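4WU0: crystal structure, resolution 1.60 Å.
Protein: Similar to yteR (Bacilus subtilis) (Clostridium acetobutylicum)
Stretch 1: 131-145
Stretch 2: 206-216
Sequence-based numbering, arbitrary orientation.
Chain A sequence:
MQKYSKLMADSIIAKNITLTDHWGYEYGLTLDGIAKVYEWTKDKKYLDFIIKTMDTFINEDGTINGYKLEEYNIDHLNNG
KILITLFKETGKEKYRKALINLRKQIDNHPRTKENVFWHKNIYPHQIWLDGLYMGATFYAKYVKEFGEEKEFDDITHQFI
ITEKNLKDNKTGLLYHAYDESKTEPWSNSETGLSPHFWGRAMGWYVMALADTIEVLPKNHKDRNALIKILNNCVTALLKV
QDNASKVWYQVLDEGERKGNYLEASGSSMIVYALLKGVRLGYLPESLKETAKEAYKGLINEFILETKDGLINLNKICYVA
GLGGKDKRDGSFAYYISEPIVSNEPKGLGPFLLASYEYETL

Stretch 1, residues 131-145: GLYMGATFYAKYVKE
Stretch 2 206-216: VMALADTIEVL

Two helices, 131-145 and one that starts before Val206 and runs through most of the second stretch, lie side by side in the same direction, their axes inclined by 15° and 8.3 Å apart at closest approach. The register pairs Tyr133 with Ala208 (CA to CA 4.5 Å), Thr137 with Thr212 (CA to CA 5.5 Å) and Lys144 with Val215 (CA to CA 6.3 Å), so the backbones are nearest at the first pair.

Ala208 suits this narrow end because its methyl is a small bump seated in a hollow formed by main chain (Leu132 O and Tyr133 CA, each 3.7 Å from Ala208 CB) and the Thr137 hydroxyl (Thr137 OG1 to Ala208 CB 3.2 Å). Here the first helix widens into a pi-type turn at 132-136, where Thr137 N bonds Leu132 O at 3.1 Å, in place of the usual i to i-4 pattern. Thr137 (chi1 m) also sends OG1 to Leu132 O at 2.9 Å. Thr212 (chi1 m) does likewise within its own helix, OG1 to Ala208 O at 2.9 Å; the two hydroxyls, Thr137 OG1 and Thr212 OG1, sit 3.2 Å apart. Each threonine thus serves its own backbone while remaining compact enough for close packing.

The CA-to-CB bond of Tyr133 (chi1 t, chi2 74°) points sideways, but its long aromatic side chain spans the gap. Unbranched, flexible Met207 (t, t, m) brings SD to 3.8 Å from the Tyr133 ring centroid, obliquely. Asp211 OD2 lies at the ring edge, 3.6 Å from Tyr133 CE1.

Farther along, Ala140 offers a shallow seat for Val215 (chi1 m): Ala140 CB to Val215 CG2 is 3.7 Å. Lys141 (m, t, t, m) starts sideways and brings Lys141 CE to 4.2 Å from Asp211 CB. Exposed Lys144 (t, p, t, p) uses its aliphatic part against Val215, Lys144 CB to Val215 CB 4.0 Å and Lys144 CD to Val215 O 3.6 Å.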

# COMPACT_ATOMS: atom_id res chain seq x y z
N GLY A 131 6.90 0.56 -3.88
CA GLY A 131 7.95 0.81 -2.91
C GLY A 131 7.78 2.06 -2.07
O GLY A 131 8.31 2.14 -0.97
N LEU A 132 7.09 3.06 -2.60
CA LEU A 132 6.84 4.26 -1.84
C LEU A 132 6.02 3.97 -0.60
O LEU A 132 6.17 4.64 0.41
CB LEU A 132 6.15 5.33 -2.70
CG LEU A 132 7.11 6.16 -3.56
CD1 LEU A 132 7.98 7.04 -2.69
CD2 LEU A 132 7.95 5.29 -4.48
N TYR A 133 5.14 2.98 -0.68
CA TYR A 133 4.32 2.59 0.46
C TYR A 133 5.14 1.74 1.42
O TYR A 133 5.06 1.92 2.64
CB TYR A 133 3.10 1.79 0.02
CG TYR A 133 2.18 1.44 1.16
CD1 TYR A 133 1.37 2.41 1.73
CD2 TYR A 133 2.12 0.16 1.67
CE1 TYR A 133 0.54 2.09 2.75
CE2 TYR A 133 1.28 -0.16 2.70
CZ TYR A 133 0.48 0.79 3.24
OH TYR A 133 -0.39 0.47 4.27
N MET A 134 5.94 0.81 0.88
CA MET A 134 6.67 -0.13 1.73
C MET A 134 7.82 0.52 2.49
O MET A 134 8.15 0.14 3.62
CB MET A 134 7.26 -1.28 0.92
CG MET A 134 6.32 -1.89 -0.11
SD MET A 134 4.82 -2.51 0.62
CE MET A 134 3.91 -2.89 -0.90
N GLY A 135 8.49 1.45 1.81
CA GLY A 135 9.78 1.97 2.25
C GLY A 135 9.68 3.37 2.80
O GLY A 135 9.73 3.55 3.99
N ALA A 136 9.52 4.34 1.91
CA ALA A 136 9.42 5.74 2.33
C ALA A 136 8.37 5.96 3.41
O ALA A 136 8.62 6.70 4.36
CB ALA A 136 9.14 6.61 1.14
N THR A 137 7.21 5.32 3.27
CA THR A 137 6.14 5.49 4.25
C THR A 137 6.48 4.86 5.61
O THR A 137 6.15 5.42 6.66
CB THR A 137 4.77 4.97 3.71
OG1 THR A 137 4.47 5.66 2.49
CG2 THR A 137 3.63 5.18 4.67
N PHE A 138 7.08 3.68 5.61
CA PHE A 138 7.55 3.10 6.85
C PHE A 138 8.58 4.02 7.49
O PHE A 138 8.55 4.28 8.70
CB PHE A 138 8.19 1.74 6.64
CG PHE A 138 9.13 1.35 7.76
CD1 PHE A 138 8.64 1.05 9.01
CD2 PHE A 138 10.50 1.33 7.57
CE1 PHE A 138 9.51 0.71 10.07
CE2 PHE A 138 11.36 0.99 8.61
CZ PHE A 138 10.86 0.67 9.86
N TYR A 139 9.51 4.52 6.67
CA TYR A 139 10.58 5.38 7.15
C TYR A 139 9.96 6.62 7.82
O TYR A 139 10.38 7.04 8.89
CB TYR A 139 11.52 5.74 5.98
CG TYR A 139 12.79 6.46 6.33
CD1 TYR A 139 13.26 6.54 7.63
CD2 TYR A 139 13.56 7.04 5.32
CE1 TYR A 139 14.41 7.21 7.92
CE2 TYR A 139 14.71 7.70 5.61
CZ TYR A 139 15.14 7.79 6.90
OH TYR A 139 16.31 8.47 7.18
N ALA A 140 8.91 7.18 7.22
CA ALA A 140 8.23 8.32 7.83
C ALA A 140 7.64 8.00 9.20
O ALA A 140 7.77 8.77 10.15
CB ALA A 140 7.14 8.86 6.90
N LYS A 141 6.96 6.85 9.30
CA LYS A 141 6.41 6.44 10.59
C LYS A 141 7.52 6.21 11.61
O LYS A 141 7.37 6.54 12.77
CB LYS A 141 5.51 5.22 10.41
CG LYS A 141 4.28 5.54 9.55
CD LYS A 141 3.43 4.34 9.26
CE LYS A 141 2.10 4.75 8.62
NZ LYS A 141 1.23 5.51 9.57
N TYR A 142 8.64 5.65 11.16
CA TYR A 142 9.75 5.39 12.05
C TYR A 142 10.31 6.72 12.57
O TYR A 142 10.57 6.88 13.76
CB TYR A 142 10.84 4.61 11.32
CG TYR A 142 11.96 4.16 12.22
CD1 TYR A 142 13.01 5.02 12.52
CD2 TYR A 142 11.97 2.90 12.77
CE1 TYR A 142 14.03 4.62 13.35
CE2 TYR A 142 12.98 2.50 13.59
CZ TYR A 142 13.99 3.36 13.90
OH TYR A 142 15.01 2.94 14.73
N VAL A 143 10.51 7.67 11.67
CA VAL A 143 11.09 8.96 12.06
C VAL A 143 10.18 9.70 13.04
O VAL A 143 10.66 10.32 13.99
CB VAL A 143 11.36 9.85 10.82
CG1 VAL A 143 11.73 11.29 11.19
CG2 VAL A 143 12.43 9.20 9.95
N LYS A 144 8.88 9.64 12.81
CA LYS A 144 7.89 10.25 13.71
C LYS A 144 8.09 9.74 15.13
O LYS A 144 8.03 10.50 16.09
CB LYS A 144 6.47 9.93 13.23
CG LYS A 144 5.32 10.50 14.10
CD LYS A 144 5.33 12.01 14.07
CE LYS A 144 4.02 12.64 14.55
NZ LYS A 144 3.62 12.14 15.89
N GLU A 145 8.35 8.44 15.27
CA GLU A 145 8.48 7.83 16.59
C GLU A 145 9.88 7.93 17.21
O GLU A 145 10.00 8.13 18.42
CB GLU A 145 8.02 6.36 16.51
CG GLU A 145 7.97 5.63 17.86
CD GLU A 145 6.88 6.16 18.81
OE1 GLU A 145 5.89 6.77 18.33
OE2 GLU A 145 7.04 5.96 20.04
N VAL A 206 -1.17 6.41 -3.56
CA VAL A 206 -2.09 7.29 -2.83
C VAL A 206 -2.19 6.97 -1.33
O VAL A 206 -2.28 7.87 -0.50
CB VAL A 206 -3.48 7.46 -3.49
CG1 VAL A 206 -3.33 8.12 -4.84
CG2 VAL A 206 -4.23 6.15 -3.62
N MET A 207 -2.14 5.69 -0.97
CA MET A 207 -2.05 5.36 0.45
C MET A 207 -0.78 5.91 1.06
O MET A 207 -0.80 6.44 2.17
CB MET A 207 -2.07 3.87 0.70
CG MET A 207 -2.17 3.56 2.13
SD MET A 207 -2.36 1.81 2.35
CE MET A 207 -3.80 1.65 1.43
N ALA A 208 0.32 5.74 0.34
CA ALA A 208 1.63 6.21 0.80
C ALA A 208 1.59 7.70 1.06
O ALA A 208 2.12 8.17 2.07
CB ALA A 208 2.70 5.87 -0.19
N LEU A 209 0.98 8.46 0.15
CA LEU A 209 0.87 9.90 0.33
C LEU A 209 0.04 10.24 1.57
O LEU A 209 0.48 11.02 2.43
CB LEU A 209 0.27 10.57 -0.91
CG LEU A 209 1.18 10.65 -2.15
CD1 LEU A 209 0.37 10.88 -3.41
CD2 LEU A 209 2.16 11.80 -1.97
N ALA A 210 -1.15 9.68 1.67
CA ALA A 210 -2.02 9.98 2.80
C ALA A 210 -1.34 9.64 4.13
O ALA A 210 -1.41 10.41 5.08
CB ALA A 210 -3.35 9.24 2.67
N ASP A 211 -0.70 8.48 4.20
CA ASP A 211 -0.11 8.02 5.44
C ASP A 211 1.18 8.79 5.78
O ASP A 211 1.52 8.95 6.97
CB ASP A 211 0.20 6.54 5.37
CG ASP A 211 -1.04 5.66 5.27
OD1 ASP A 211 -2.18 6.15 5.48
OD2 ASP A 211 -0.87 4.43 5.02
N THR A 212 1.90 9.25 4.76
CA THR A 212 3.12 10.01 5.01
C THR A 212 2.81 11.46 5.42
O THR A 212 3.37 11.99 6.38
CB THR A 212 4.04 9.99 3.78
OG1 THR A 212 4.53 8.66 3.60
CG2 THR A 212 5.23 10.93 3.94
N ILE A 213 1.87 12.08 4.71
CA ILE A 213 1.54 13.45 5.02
C ILE A 213 1.07 13.53 6.46
O ILE A 213 1.38 14.49 7.17
CB ILE A 213 0.44 14.00 4.07
CG1 ILE A 213 0.93 14.03 2.63
CG2 ILE A 213 0.01 15.41 4.49
CD1 ILE A 213 -0.20 14.13 1.60
N GLU A 214 0.32 12.50 6.89
CA GLU A 214 -0.24 12.47 8.24
C GLU A 214 0.81 12.62 9.33
O GLU A 214 0.55 13.24 10.36
CB GLU A 214 -1.07 11.18 8.44
CG GLU A 214 -1.77 11.09 9.78
CD GLU A 214 -2.55 9.79 9.98
OE1 GLU A 214 -2.11 8.73 9.47
OE2 GLU A 214 -3.60 9.84 10.66
N VAL A 215 2.01 12.05 9.12
CA VAL A 215 3.06 12.11 10.14
C VAL A 215 4.08 13.23 9.93
O VAL A 215 4.95 13.43 10.77
CB VAL A 215 3.78 10.75 10.32
CG1 VAL A 215 2.81 9.69 10.81
CG2 VAL A 215 4.48 10.33 9.03
N LEU A 216 3.96 13.99 8.84
CA LEU A 216 4.84 15.14 8.63
C LEU A 216 4.60 16.28 9.62
O LEU A 216 3.47 16.55 10.01
CB LEU A 216 4.69 15.71 7.22
CG LEU A 216 5.20 14.91 6.03
CD1 LEU A 216 4.93 15.71 4.75
CD2 LEU A 216 6.70 14.60 6.18